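Local coordinates for protein delta toxin (Clostridium perfringens, PDB 2YGT) that acts as a haemolytic beta-pore-forming toxin that probably breaches host-cell membranes by assembling into a transmembrane beta-barrel, at residues E60-I65 against G230-A235; R88-Y93 against S219-G224; Q196-S201 against N210-Y215. All blocks are in the same frame, centred on the assembly; numbering follows the deposited sequence.

Interaction 1: E60-I65 against G230-A235; sequences EMTTII and GVVLTA
Glu60 folds over the end of a two-strand ladder to meet Thr234. Its CB lies 3.6 Å from Ala235 O. CG is set between the backbone N and the carbonyl carbon (chi1 50°), and the extended chain beyond it carries the acid back along the partner strand. CD comes to rest 3.8 Å from Thr234 CB. At the tip the carboxylate meets two waters: water 1 donates to Glu60 OE1 at 3.1 Å, and water 2 donates to Glu60 OE2 at 2.6 Å. Both waters also bond Thr234 OG1, so a pair of bridges links hydroxyl and acid where no direct bond is made.

Beyond this end, 61-65 and 230-235 run antiparallel, their short axes at 159°. Met61-Ala235, Thr63-Leu233 and Ile65-Val231 are hydrogen-bonded pairs, each closed by two backbone bonds; the shortest is Thr63 N to Leu233 O, 2.8 Å. The non-hydrogen-bonded pairs, Thr62-Thr234 and Ile64-Val232, turn their side chains to the other face. There Thr62 CG2 meets Val232 CG1 at 3.7 Å. On the face of the hydrogen-bonded pairs, the Ile65 side chain touches two residues, CB reaching Val231 CG2 and CD1 reaching Leu233 CD1, at 3.7 Å in each case.

This ladder is the junction of strands 61-72 and 224-235 within an antiparallel sheet, with 45-54 bonded beyond the first and 107-112 beyond the second. The Met61 side chain lies about 5 Å from a bound zinc ion held by Asp54 and His286. Across the face of Thr62, Ile64 and Val232 runs strand 121-128, through Tyr128 and Ile126; its place is consistent with the folded-back stem of soluble toxins of the leukocidin/haemolysin family.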
# COMPACT_ATOMS: atom_id res chain seq x y z
N GLU A 60 26.24 -10.82 -0.20
CA GLU A 60 25.36 -10.70 -1.36
C GLU A 60 24.91 -9.26 -1.61
O GLU A 60 25.30 -8.35 -0.88
CB GLU A 60 24.14 -11.63 -1.21
CG GLU A 60 23.42 -11.51 0.12
CD GLU A 60 22.34 -12.56 0.28
OE1 GLU A 60 22.16 -13.38 -0.65
OE2 GLU A 60 21.66 -12.57 1.33
N MET A 61 24.11 -9.07 -2.65
CA MET A 61 23.61 -7.75 -3.03
C MET A 61 22.22 -7.49 -2.48
O MET A 61 21.35 -8.36 -2.52
CB MET A 61 23.61 -7.60 -4.56
CG MET A 61 24.99 -7.69 -5.19
SD MET A 61 24.97 -7.28 -6.95
CE MET A 61 23.88 -8.55 -7.58
N THR A 62 22.01 -6.27 -1.98
CA THR A 62 20.74 -5.91 -1.36
C THR A 62 20.14 -4.66 -2.00
O THR A 62 20.80 -3.64 -2.13
CB THR A 62 20.92 -5.65 0.16
OG1 THR A 62 21.30 -6.86 0.82
CG2 THR A 62 19.62 -5.14 0.77
N THR A 63 18.87 -4.76 -2.39
CA THR A 63 18.14 -3.62 -2.92
C THR A 63 16.85 -3.39 -2.15
O THR A 63 16.01 -4.28 -2.04
CB THR A 63 17.82 -3.78 -4.41
OG1 THR A 63 19.04 -3.94 -5.15
CG2 THR A 63 17.09 -2.56 -4.93
N ILE A 64 16.69 -2.18 -1.61
CA ILE A 64 15.49 -1.82 -0.88
C ILE A 64 14.52 -1.12 -1.82
O ILE A 64 14.89 -0.19 -2.52
CB ILE A 64 15.81 -0.89 0.30
CG1 ILE A 64 16.85 -1.54 1.22
CG2 ILE A 64 14.55 -0.56 1.08
CD1 ILE A 64 17.39 -0.61 2.29
N ILE A 65 13.27 -1.58 -1.83
CA ILE A 65 12.26 -1.00 -2.72
C ILE A 65 11.09 -0.39 -1.97
O ILE A 65 10.39 -1.06 -1.21
CB ILE A 65 11.74 -2.04 -3.73
CG1 ILE A 65 12.90 -2.57 -4.58
CG2 ILE A 65 10.65 -1.43 -4.60
CD1 ILE A 65 12.52 -3.71 -5.48
N GLY A 230 6.90 -1.51 1.57
CA GLY A 230 8.32 -1.74 1.32
C GLY A 230 8.79 -3.18 1.33
O GLY A 230 8.32 -4.00 2.11
N VAL A 231 9.74 -3.48 0.45
CA VAL A 231 10.37 -4.80 0.42
C VAL A 231 11.89 -4.70 0.35
O VAL A 231 12.44 -3.66 -0.01
CB VAL A 231 9.90 -5.64 -0.79
CG1 VAL A 231 8.38 -5.76 -0.82
CG2 VAL A 231 10.44 -5.05 -2.08
N VAL A 232 12.55 -5.79 0.70
CA VAL A 232 13.99 -5.88 0.56
C VAL A 232 14.31 -7.10 -0.29
O VAL A 232 13.87 -8.21 0.03
CB VAL A 232 14.70 -6.02 1.92
CG1 VAL A 232 16.21 -6.03 1.73
CG2 VAL A 232 14.30 -4.90 2.86
N LEU A 233 15.06 -6.90 -1.37
CA LEU A 233 15.49 -8.01 -2.21
C LEU A 233 16.98 -8.28 -2.07
O LEU A 233 17.78 -7.35 -1.94
CB LEU A 233 15.15 -7.75 -3.68
CG LEU A 233 13.71 -7.96 -4.16
CD1 LEU A 233 12.80 -6.89 -3.60
CD2 LEU A 233 13.67 -7.94 -5.68
N THR A 234 17.35 -9.55 -2.11
CA THR A 234 18.75 -9.93 -2.20
C THR A 234 19.01 -10.67 -3.50
O THR A 234 18.08 -11.21 -4.12
CB THR A 234 19.20 -10.82 -1.02
OG1 THR A 234 18.42 -12.02 -0.99
CG2 THR A 234 19.04 -10.08 0.31
N ALA A 235 20.26 -10.70 -3.92
CA ALA A 235 20.64 -11.39 -5.14
C ALA A 235 22.11 -11.78 -5.08
O ALA A 235 22.93 -11.04 -4.54
CB ALA A 235 20.37 -10.50 -6.35
O HOH W 1 19.88 -13.84 -2.77
O HOH W 2 19.46 -13.92 1.07

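Interaction 2: R88-Y93 against S219-G224; sequences RWPIKY and SLITGG
Tyr93 OH donates to Leu220 O at 2.6 Å, the polar link between the strand corner of 88-93 and the short helix 219-222. The carbonyl oxygen lies in the plane of the phenol ring, at its edge, and the hydroxyl oxygen in turn lies in the carbonyl plane with a C=O...O angle of 150°, a geometry suited to a strong bond. Ser219 O takes both Gly223 N and Gly224 N, so the helix closes on that carbonyl, and Leu220 O is met by the phenol. Gly224, whose phi is 157° as the chain leaves the helix, passes its CA 3.6 Å from Tyr93 OH.

Apolar contacts flank this bond. Tyr93 CE2 is 4.1 Å from Leu220 CB, the two side chains slanting across one another. Pro90 touches both helix residues: CG approaches Leu220 O at 3.6 Å, while CD reaches Ile221 CG1 at 4.1 Å. One step further, Ile221 sends CD1 to within 4.1 Å of Trp89 CE3. The indole is folded back over its own chain, CG standing between the backbone N and the carbonyl carbon (chi1 66°), which brings Ile91 N 3.7 Å above one face, toward the rim. Its NE1 points elsewhere, to Asn267 OD1.

The strand turns its corner at Ile91, where Ile91 and Lys92 together face Glu251 in a classic beta bulge. Trp89, Pro90 and Tyr93 thus reach the same helix from both arms. All six touching residues are buried. Between the two segments there is one hydrogen bond, flanked by apolar contacts; Pro90 O and Ile221 O bond outside partners, Tyr159 OH and Ser73 OG. The Leu220 carbonyl, able only to accept, fixes the direction of the phenol proton and probably favours a neutral tyrosine.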
# COMPACT_ATOMS: atom_id res chain seq x y z
N ARG A 88 -21.64 3.61 -4.13
CA ARG A 88 -20.57 2.67 -4.45
C ARG A 88 -19.27 3.12 -3.80
O ARG A 88 -18.90 4.28 -3.89
CB ARG A 88 -20.43 2.51 -5.97
CG ARG A 88 -21.66 1.89 -6.61
CD ARG A 88 -21.60 1.88 -8.12
NE ARG A 88 -20.55 1.01 -8.64
CZ ARG A 88 -20.58 0.43 -9.83
NH1 ARG A 88 -21.63 0.62 -10.63
NH2 ARG A 88 -19.58 -0.34 -10.22
N TRP A 89 -18.60 2.19 -3.13
CA TRP A 89 -17.43 2.53 -2.32
C TRP A 89 -16.40 1.39 -2.30
O TRP A 89 -16.75 0.23 -2.53
CB TRP A 89 -17.86 2.89 -0.89
CG TRP A 89 -18.46 1.73 -0.14
CD1 TRP A 89 -19.67 1.13 -0.37
CD2 TRP A 89 -17.87 1.03 0.96
NE1 TRP A 89 -19.86 0.10 0.52
CE2 TRP A 89 -18.77 0.02 1.35
CE3 TRP A 89 -16.66 1.15 1.66
CZ2 TRP A 89 -18.51 -0.86 2.40
CZ3 TRP A 89 -16.41 0.28 2.71
CH2 TRP A 89 -17.33 -0.72 3.06
N PRO A 90 -15.13 1.72 -2.03
CA PRO A 90 -14.06 0.72 -2.01
C PRO A 90 -13.95 0.05 -0.65
O PRO A 90 -13.30 0.59 0.25
CB PRO A 90 -12.79 1.56 -2.26
CG PRO A 90 -13.23 3.02 -2.23
CD PRO A 90 -14.61 3.05 -1.66
N ILE A 91 -14.57 -1.11 -0.49
CA ILE A 91 -14.43 -1.84 0.76
C ILE A 91 -12.99 -2.33 0.96
O ILE A 91 -12.50 -2.38 2.09
CB ILE A 91 -15.41 -3.02 0.85
CG1 ILE A 91 -15.32 -3.68 2.23
CG2 ILE A 91 -15.13 -4.03 -0.26
CD1 ILE A 91 -16.48 -4.61 2.53
N LYS A 92 -12.31 -2.66 -0.14
CA LYS A 92 -10.98 -3.24 -0.04
C LYS A 92 -10.00 -2.81 -1.14
O LYS A 92 -10.35 -2.76 -2.32
CB LYS A 92 -11.06 -4.77 -0.01
CG LYS A 92 -9.80 -5.43 0.53
CD LYS A 92 -9.65 -6.86 0.03
CE LYS A 92 -10.76 -7.75 0.54
NZ LYS A 92 -10.40 -9.19 0.39
N TYR A 93 -8.78 -2.49 -0.72
CA TYR A 93 -7.67 -2.24 -1.63
C TYR A 93 -6.64 -3.34 -1.44
O TYR A 93 -6.35 -3.73 -0.31
CB TYR A 93 -7.00 -0.91 -1.32
CG TYR A 93 -7.84 0.33 -1.56
CD1 TYR A 93 -7.92 0.90 -2.83
CD2 TYR A 93 -8.51 0.96 -0.52
CE1 TYR A 93 -8.66 2.05 -3.04
CE2 TYR A 93 -9.25 2.10 -0.72
CZ TYR A 93 -9.32 2.64 -1.98
OH TYR A 93 -10.07 3.78 -2.19
N SER A 219 -10.69 9.45 3.80
CA SER A 219 -10.21 9.94 2.52
C SER A 219 -10.02 8.79 1.53
O SER A 219 -9.95 9.01 0.31
CB SER A 219 -8.90 10.72 2.69
OG SER A 219 -7.96 9.96 3.43
N LEU A 220 -9.95 7.57 2.05
CA LEU A 220 -9.88 6.39 1.21
C LEU A 220 -11.18 6.17 0.44
O LEU A 220 -11.20 5.49 -0.59
CB LEU A 220 -9.54 5.15 2.04
CG LEU A 220 -8.05 4.86 2.24
CD1 LEU A 220 -7.33 6.04 2.87
CD2 LEU A 220 -7.85 3.59 3.05
N ILE A 221 -12.26 6.76 0.93
CA ILE A 221 -13.56 6.64 0.27
C ILE A 221 -13.87 7.83 -0.63
O ILE A 221 -14.41 7.66 -1.72
CB ILE A 221 -14.70 6.46 1.30
CG1 ILE A 221 -14.63 5.07 1.94
CG2 ILE A 221 -16.06 6.66 0.64
CD1 ILE A 221 -15.65 4.84 3.04
N THR A 222 -13.51 9.03 -0.18
CA THR A 222 -13.80 10.24 -0.95
C THR A 222 -12.79 10.47 -2.08
O THR A 222 -13.14 10.98 -3.14
CB THR A 222 -13.85 11.49 -0.05
OG1 THR A 222 -12.63 11.62 0.68
CG2 THR A 222 -15.03 11.41 0.93
N GLY A 223 -11.53 10.10 -1.84
CA GLY A 223 -10.48 10.32 -2.81
C GLY A 223 -9.87 9.04 -3.34
O GLY A 223 -9.96 8.74 -4.54
N GLY A 224 -9.24 8.27 -2.45
CA GLY A 224 -8.59 7.04 -2.83
C GLY A 224 -7.51 6.65 -1.84
O GLY A 224 -7.25 7.37 -0.87

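Interaction 3: Q196-S201 against N210-Y215; sequences QMFMRS and NFTPDY
The carboxamide of Asn210 meets Ser201 with both ends. Asn210 ND2 gives a nearly straight bond, 172° at the hydrogen, to Ser201 O at 2.8 Å, and that oxygen lies in the amide plane. Asn210 OD1 receives Ser201 OG at 3.0 Å. CG of Asn210 is anti to its backbone N (chi1 -165°), which aims the amide across the gap. Arg200 takes another course: its chain, extended from CG to NE, crosses Pro213 at about a right angle, with NE 3.4 Å from Pro213 CD and the proline CG at the edge of the guanidinium. Guanidinium and Asn210 amide planes stand 79° apart.

Two backbone bonds join the segments. Arg200 N reaches Asn210 O at 2.8 Å and Thr212 N reaches Phe198 O at 3.0 Å, giving a single bridge, Met199 with Phe211, at the last residue of the type I turn from Gln196 to Met199. Both segments belong to the long, largely irregular connection between strand 170-177 and helix 219-222, a position consistent with the membrane-facing rim of leukocidin/haemolysin toxins.

Phe211 turns its ring edge to Phe198 O, which is 3.7 Å from Phe211 CD1. Thr212 OG1 sits near the plane of the Phe198 ring, at its edge, and bonds two waters: water 3 links it to Met197 O, while water 4, 2.6 Å from Thr212 OG1, donates only weakly to Met199 O.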
# COMPACT_ATOMS: atom_id res chain seq x y z
N GLN A 196 -26.29 0.71 9.09
CA GLN A 196 -26.30 2.17 9.09
C GLN A 196 -24.92 2.80 8.96
O GLN A 196 -24.74 3.98 9.29
CB GLN A 196 -26.97 2.70 10.37
CG GLN A 196 -28.24 1.97 10.77
CD GLN A 196 -28.59 2.21 12.23
OE1 GLN A 196 -28.99 3.31 12.61
NE2 GLN A 196 -28.45 1.17 13.05
N MET A 197 -23.95 2.04 8.47
CA MET A 197 -22.56 2.51 8.46
C MET A 197 -22.36 3.83 7.71
O MET A 197 -21.59 4.68 8.16
CB MET A 197 -21.60 1.42 7.97
CG MET A 197 -21.77 1.00 6.53
SD MET A 197 -20.80 -0.49 6.16
CE MET A 197 -19.20 -0.00 6.77
N PHE A 198 -23.04 4.02 6.59
CA PHE A 198 -22.90 5.25 5.81
C PHE A 198 -24.20 6.04 5.71
O PHE A 198 -24.37 6.88 4.82
CB PHE A 198 -22.32 4.97 4.42
CG PHE A 198 -20.96 4.33 4.45
CD1 PHE A 198 -19.93 4.90 5.18
CD2 PHE A 198 -20.72 3.16 3.75
CE1 PHE A 198 -18.68 4.31 5.22
CE2 PHE A 198 -19.47 2.57 3.78
CZ PHE A 198 -18.45 3.14 4.51
N MET A 199 -25.12 5.77 6.63
CA MET A 199 -26.41 6.45 6.68
C MET A 199 -26.33 7.74 7.51
O MET A 199 -26.04 7.71 8.70
CB MET A 199 -27.47 5.50 7.24
CG MET A 199 -28.89 6.02 7.17
SD MET A 199 -30.03 4.99 8.13
CE MET A 199 -29.81 3.41 7.32
N ARG A 200 -26.58 8.88 6.86
CA ARG A 200 -26.48 10.17 7.54
C ARG A 200 -27.58 10.37 8.57
O ARG A 200 -27.35 10.96 9.63
CB ARG A 200 -26.50 11.32 6.52
CG ARG A 200 -26.27 12.69 7.14
CD ARG A 200 -26.13 13.76 6.07
NE ARG A 200 -25.30 14.87 6.53
CZ ARG A 200 -25.76 16.01 7.03
NH1 ARG A 200 -27.07 16.21 7.14
NH2 ARG A 200 -24.92 16.96 7.42
N SER A 201 -28.77 9.88 8.27
CA SER A 201 -29.90 10.00 9.18
C SER A 201 -30.94 8.94 8.89
O SER A 201 -30.94 8.33 7.82
CB SER A 201 -30.53 11.40 9.09
OG SER A 201 -31.38 11.50 7.97
N ASN A 210 -28.56 11.51 1.63
CA ASN A 210 -28.51 10.96 2.98
C ASN A 210 -27.31 10.05 3.28
O ASN A 210 -27.35 9.25 4.22
CB ASN A 210 -29.82 10.23 3.29
CG ASN A 210 -29.99 9.96 4.76
OD1 ASN A 210 -29.70 10.82 5.60
ND2 ASN A 210 -30.47 8.77 5.09
N PHE A 211 -26.26 10.16 2.48
CA PHE A 211 -25.03 9.44 2.79
C PHE A 211 -24.10 10.30 3.64
O PHE A 211 -24.08 11.53 3.52
CB PHE A 211 -24.32 8.99 1.51
CG PHE A 211 -25.08 7.95 0.73
CD1 PHE A 211 -25.38 6.72 1.29
CD2 PHE A 211 -25.48 8.20 -0.57
CE1 PHE A 211 -26.07 5.77 0.58
CE2 PHE A 211 -26.18 7.25 -1.30
CZ PHE A 211 -26.47 6.03 -0.72
N THR A 212 -23.34 9.65 4.52
CA THR A 212 -22.37 10.35 5.36
C THR A 212 -21.63 11.42 4.57
O THR A 212 -21.00 11.12 3.56
CB THR A 212 -21.35 9.37 5.96
OG1 THR A 212 -22.03 8.42 6.80
CG2 THR A 212 -20.31 10.12 6.79
N PRO A 213 -21.72 12.67 5.04
CA PRO A 213 -21.06 13.81 4.37
C PRO A 213 -19.57 13.54 4.18
O PRO A 213 -18.97 12.81 4.97
CB PRO A 213 -21.27 14.95 5.37
CG PRO A 213 -21.63 14.27 6.67
CD PRO A 213 -22.45 13.12 6.23
N ASP A 214 -18.99 14.12 3.14
CA ASP A 214 -17.59 13.86 2.81
C ASP A 214 -16.63 14.14 3.96
O ASP A 214 -15.66 13.41 4.16
CB ASP A 214 -17.16 14.61 1.55
CG ASP A 214 -17.58 13.90 0.28
OD1 ASP A 214 -18.50 13.06 0.35
OD2 ASP A 214 -16.97 14.17 -0.78
N TYR A 215 -16.89 15.20 4.73
CA TYR A 215 -15.99 15.56 5.82
C TYR A 215 -15.98 14.54 6.95
O TYR A 215 -15.13 14.60 7.84
CB TYR A 215 -16.27 16.98 6.33
CG TYR A 215 -17.53 17.15 7.17
CD1 TYR A 215 -18.77 17.34 6.58
CD2 TYR A 215 -17.47 17.13 8.56
CE1 TYR A 215 -19.91 17.50 7.34
CE2 TYR A 215 -18.61 17.28 9.33
CZ TYR A 215 -19.83 17.47 8.72
OH TYR A 215 -20.96 17.63 9.48
O HOH W 3 -20.15 7.09 8.47
O HOH W 4 -22.99 9.30 9.02

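Overall arrangement
Interactions 2 and 3 are neighbours, their centres about 14 Å apart, and touch directly: Phe198 of interaction 3 packs edge-to-face on Trp89 and also against Ile221 of interaction 2. Interaction 1 lies on the opposite side of the chain's centre from the other two, its centre about 31 Å from that of interaction 2 and 44 Å from that of interaction 3. Along the chain the three are nested, 3 within 2 and 2 within 1. Strand 224-235 follows the helix of interaction 2 after one residue, so one passage of chain leads from the strand corner, beside the loop-rich, probably membrane-facing region, into the zinc-bearing sheet at the other end of the elongated molecule.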